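Local atomic coordinates of molybdopterin biosynthesis protein MoaB (Sulfolobus tokodaii, PDB entry 3IWT), a protein that probably takes part in molybdenum cofactor biosynthesis by binding molybdopterin or a precursor of it. Residues G42-I45 with K46-I50; L159-K162 with E163-P167. All blocks are in the same frame, centred on the assembly; numbering follows the deposited sequence. Where two conformers were deposited one is given.

Contact 1 (42-45 with 46-50) is one stretch of helix 40-51, and contact 2 (159-162 with 163-167) is the part of helix 154-176 where the turn widens. Their centres lie 12 Å apart and the two helices touch directly. L161 takes part in three of the closest approaches between them: its CD1 is 3.6 Å from the CA of I45 and 3.7 Å from L48 CD1, while L161 CD2 lies 4.0 Å from L49 CD2. L166 CD2 comes within 4.1 Å of the same L49 methyl. A glycerol, probably from the crystallisation liquor, lies about 4 Å from the side chain of L159. Neither contact binds the magnesium ion, about 11 Å from the side chain of I44 and about 8 Å from that of L159.

Contact 1: G42-I45 with K46-I50; sequences GDII and KQLLI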
loop_
_atom_site.group_PDB
_atom_site.type_symbol
_atom_site.label_atom_id
_atom_site.label_comp_id
_atom_site.label_asym_id
_atom_site.label_seq_id
_atom_site.Cartn_x
_atom_site.Cartn_y
_atom_site.Cartn_z
ATOM N N GLY A 42 -12.140 -30.924 -2.394
ATOM C CA GLY A 42 -11.217 -31.388 -1.340
ATOM C C GLY A 42 -10.769 -32.813 -1.613
ATOM O O GLY A 42 -9.596 -33.157 -1.426
ATOM N N ASP A 43 -11.718 -33.644 -2.037
ATOM C CA ASP A 43 -11.458 -35.054 -2.374
ATOM C C ASP A 43 -10.459 -35.200 -3.511
ATOM O O ASP A 43 -9.554 -36.016 -3.433
ATOM C CB ASP A 43 -12.764 -35.771 -2.740
ATOM C CG ASP A 43 -13.638 -36.059 -1.519
ATOM O OD1 ASP A 43 -13.233 -35.738 -0.384
ATOM O OD2 ASP A 43 -14.748 -36.586 -1.699
ATOM N N ILE A 44 -10.611 -34.387 -4.548
ATOM C CA ILE A 44 -9.671 -34.368 -5.677
ATOM C C ILE A 44 -8.251 -34.000 -5.232
ATOM O O ILE A 44 -7.288 -34.630 -5.656
ATOM C CB ILE A 44 -10.152 -33.387 -6.812
ATOM C CG1 ILE A 44 -11.264 -34.022 -7.636
ATOM C CG2 ILE A 44 -9.005 -32.998 -7.761
ATOM C CD1 ILE A 44 -11.998 -33.039 -8.559
ATOM N N ILE A 45 -8.133 -32.988 -4.370
ATOM C CA ILE A 45 -6.839 -32.538 -3.872
ATOM C C ILE A 45 -6.166 -33.671 -3.093
ATOM O O ILE A 45 -5.018 -34.001 -3.355
ATOM C CB ILE A 45 -6.984 -31.283 -2.988
ATOM C CG1 ILE A 45 -7.461 -30.091 -3.836
ATOM C CG2 ILE A 45 -5.667 -30.962 -2.251
ATOM C CD1 ILE A 45 -7.836 -28.840 -3.007
ATOM N N LYS A 46 -6.900 -34.295 -2.183
ATOM C CA LYS A 46 -6.361 -35.404 -1.391
ATOM C C LYS A 46 -5.893 -36.570 -2.257
ATOM O O LYS A 46 -4.763 -37.047 -2.106
ATOM C CB LYS A 46 -7.409 -35.883 -0.391
ATOM C CG LYS A 46 -7.741 -34.877 0.697
ATOM C CD LYS A 46 -9.041 -35.247 1.391
ATOM C CE LYS A 46 -9.330 -34.284 2.533
ATOM N NZ LYS A 46 -10.573 -34.655 3.267
ATOM N N GLN A 47 -6.775 -36.989 -3.169
ATOM C CA GLN A 47 -6.562 -38.120 -4.087
ATOM C C GLN A 47 -5.279 -37.898 -4.916
ATOM O O GLN A 47 -4.411 -38.780 -4.985
ATOM C CB GLN A 47 -7.767 -38.186 -5.044
ATOM C CG GLN A 47 -8.509 -39.505 -5.176
ATOM C CD GLN A 47 -9.259 -39.583 -6.507
ATOM O OE1 GLN A 47 -10.100 -38.729 -6.807
ATOM N NE2 GLN A 47 -8.924 -40.574 -7.323
ATOM N N LEU A 48 -5.177 -36.710 -5.539
ATOM C CA LEU A 48 -4.043 -36.391 -6.416
ATOM C C LEU A 48 -2.759 -36.246 -5.631
ATOM O O LEU A 48 -1.702 -36.690 -6.077
ATOM C CB LEU A 48 -4.283 -35.110 -7.246
ATOM C CG LEU A 48 -5.205 -35.205 -8.473
ATOM C CD1 LEU A 48 -5.472 -33.819 -9.064
ATOM C CD2 LEU A 48 -4.628 -36.157 -9.510
ATOM N N LEU A 49 -2.836 -35.576 -4.471
ATOM C CA LEU A 49 -1.667 -35.406 -3.610
ATOM C C LEU A 49 -1.123 -36.744 -3.136
ATOM O O LEU A 49 0.090 -36.992 -3.216
ATOM C CB LEU A 49 -1.961 -34.561 -2.368
ATOM C CG LEU A 49 -2.074 -33.051 -2.579
ATOM C CD1 LEU A 49 -2.569 -32.433 -1.264
ATOM C CD2 LEU A 49 -0.750 -32.400 -3.064
ATOM N N ILE A 50 -2.022 -37.645 -2.715
ATOM C CA ILE A 50 -1.669 -39.054 -2.315
ATOM C C ILE A 50 -1.169 -39.958 -3.456
ATOM O O ILE A 50 -0.273 -40.870 -3.286
ATOM C CB ILE A 50 -2.888 -39.738 -1.617
ATOM C CG1 ILE A 50 -3.128 -39.068 -0.246
ATOM C CG2 ILE A 50 -2.650 -41.238 -1.456
ATOM C CD1 ILE A 50 -4.429 -39.415 0.451
HETATM O O HOH W 1 -12.523 -33.616 1.220
#
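I45 overlaps L49 one turn further along the alpha-helix, the two side chains lying alongside each other with CG2 of I45 3.6 Å from CD1 of L49. In I45, CG2 stands anti to the backbone N, on the carbonyl-carbon side, which carries this methyl forward to the leucine. Both residues belong to the buried face of helix 40-51: I45 packs on V20, I86 and T88 of the sheet and on V157 and L161 of helix 154-176, and L49 on F18 and I56. I44 and L48 repeat the pattern more loosely, with I44 CG2 3.9 Å from L48 CD1; they also meet helix 154-176, through P154 and L161 respectively. Four successive i to i+4 backbone bonds confirm regular helix, from K46 N to G42 O (3.0 Å) through to L49 N to I45 O (2.9 Å), with N-H...O angles of 161° to 168°. The extended chain of K46 runs back over the carbonyl of G42, its CG 3.3 Å from that oxygen, and also makes a cation-pi contact with Y59. Its ammonium does not meet the D43 carboxylate directly. Instead, a water accepts from K46 NZ at 3.0 Å and donates to D43 OD1 at 2.8 Å.

Contact 2: L159-K162 with E163-P167; sequences LALK and ELILP
L159 crosses E163 at a slant, its CD1 lying 3.8 Å from E163 CG in the conformer given, while E163 N bonds to L159 O in the ordinary i to i+4 way. What follows is a pi-type turn within helix 154-176, where bonding shifts from i+4 to i+5. The leucine branch reaches the glutamate because its CG is anti to the backbone N (chi1 -173°). At A160 the shift is visible in a forked bond: its carbonyl oxygen accepts from both L164 N and I165 N, each at 3.0 Å. The I165 bond is the straighter of the two, with an N-H...O angle of 156° against 146°. The A160 methyl packs on F118 and L150, and L164 O accepts a hydrogen bond from the hydroxyl of Y133 in the second subunit, so the widened turn also takes part in the subunit interface. L161 has moved wholly to the wider spacing, its oxygen taking L166 N at 2.8 Å, with the donor in the carbonyl plane. The L166 side chain folds back over that same carbonyl, CG 3.2 Å from L161 O, and also packs on L49, N52 and H54. Without CG and its methyls, as with an alanine here, a gap against L49 is likely to open and the L161 carbonyl to lose part of its cover. K162 comes last; P167 has no N-H to offer the turn before it, and its ring meets the K162 carbonyl through carbon, P167 CG lying 3.4 Å from K162 O.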
loop_
_atom_site.group_PDB
_atom_site.type_symbol
_atom_site.label_atom_id
_atom_site.label_comp_id
_atom_site.label_asym_id
_atom_site.label_seq_id
_atom_site.Cartn_x
_atom_site.Cartn_y
_atom_site.Cartn_z
ATOM N N LEU A 159 -6.748 -28.596 -12.286
ATOM C CA LEU A 159 -5.825 -27.876 -13.153
ATOM C C LEU A 159 -4.638 -27.306 -12.395
ATOM O O LEU A 159 -3.512 -27.421 -12.854
ATOM C CB LEU A 159 -6.557 -26.720 -13.847
ATOM C CG LEU A 159 -5.797 -25.941 -14.940
ATOM C CD1 LEU A 159 -5.487 -26.853 -16.138
ATOM C CD2 LEU A 159 -6.595 -24.721 -15.372
ATOM N N ALA A 160 -4.900 -26.648 -11.257
ATOM C CA ALA A 160 -3.860 -26.052 -10.437
ATOM C C ALA A 160 -2.904 -27.127 -9.955
ATOM O O ALA A 160 -1.693 -26.969 -10.059
ATOM C CB ALA A 160 -4.483 -25.299 -9.237
ATOM N N LEU A 161 -3.446 -28.235 -9.449
ATOM C CA LEU A 161 -2.593 -29.323 -8.966
ATOM C C LEU A 161 -1.687 -29.949 -10.029
ATOM O O LEU A 161 -0.479 -30.099 -9.822
ATOM C CB LEU A 161 -3.440 -30.411 -8.322
ATOM C CG LEU A 161 -3.909 -30.133 -6.896
ATOM C CD1 LEU A 161 -5.127 -31.029 -6.626
ATOM C CD2 LEU A 161 -2.761 -30.399 -5.906
ATOM N N LYS A 162 -2.280 -30.360 -11.143
ATOM C CA LYS A 162 -1.542 -31.040 -12.186
ATOM C C LYS A 162 -0.536 -30.157 -12.917
ATOM O O LYS A 162 0.588 -30.586 -13.181
ATOM C CB LYS A 162 -2.510 -31.644 -13.210
ATOM C CG LYS A 162 -3.408 -32.718 -12.646
ATOM C CD LYS A 162 -4.190 -33.339 -13.783
ATOM C CE LYS A 162 -5.091 -34.445 -13.356
ATOM N NZ LYS A 162 -5.735 -35.046 -14.625
ATOM N N GLU A 163 -0.924 -28.917 -13.215
ATOM C CA GLU A 163 -0.088 -28.082 -14.045
ATOM C C GLU A 163 0.901 -27.235 -13.244
ATOM O O GLU A 163 2.005 -26.996 -13.717
ATOM C CB GLU A 163 -0.970 -27.232 -14.960
ATOM C CG GLU A 163 -1.925 -28.077 -15.813
ATOM C CD GLU A 163 -1.203 -29.160 -16.573
ATOM O OE1 GLU A 163 -0.181 -28.859 -17.216
ATOM O OE2 GLU A 163 -1.630 -30.321 -16.507
ATOM N N LEU A 164 0.535 -26.809 -12.021
ATOM C CA LEU A 164 1.361 -25.860 -11.271
ATOM C C LEU A 164 1.916 -26.306 -9.912
ATOM O O LEU A 164 3.064 -26.012 -9.602
ATOM C CB LEU A 164 0.571 -24.557 -11.070
ATOM C CG LEU A 164 0.077 -23.883 -12.358
ATOM C CD1 LEU A 164 -0.564 -22.550 -12.000
ATOM C CD2 LEU A 164 1.198 -23.671 -13.352
ATOM N N ILE A 165 1.115 -27.004 -9.114
ATOM C CA ILE A 165 1.535 -27.385 -7.772
ATOM C C ILE A 165 2.418 -28.635 -7.789
ATOM O O ILE A 165 3.564 -28.597 -7.325
ATOM C CB ILE A 165 0.316 -27.542 -6.819
ATOM C CG1 ILE A 165 -0.469 -26.221 -6.771
ATOM C CG2 ILE A 165 0.762 -28.038 -5.446
ATOM C CD1 ILE A 165 -1.690 -26.259 -5.866
ATOM N N LEU A 166 1.909 -29.741 -8.321
ATOM C CA LEU A 166 2.679 -30.996 -8.304
ATOM C C LEU A 166 4.085 -30.861 -8.924
ATOM O O LEU A 166 5.048 -31.348 -8.344
ATOM C CB LEU A 166 1.881 -32.157 -8.934
ATOM C CG LEU A 166 0.626 -32.586 -8.136
ATOM C CD1 LEU A 166 -0.203 -33.631 -8.902
ATOM C CD2 LEU A 166 0.952 -33.101 -6.722
ATOM N N PRO A 167 4.218 -30.196 -10.091
ATOM C CA PRO A 167 5.548 -30.094 -10.731
ATOM C C PRO A 167 6.613 -29.230 -10.045
ATOM O O PRO A 167 7.810 -29.479 -10.241
ATOM C CB PRO A 167 5.219 -29.499 -12.114
ATOM C CG PRO A 167 3.771 -29.767 -12.311
ATOM C CD PRO A 167 3.186 -29.594 -10.954
#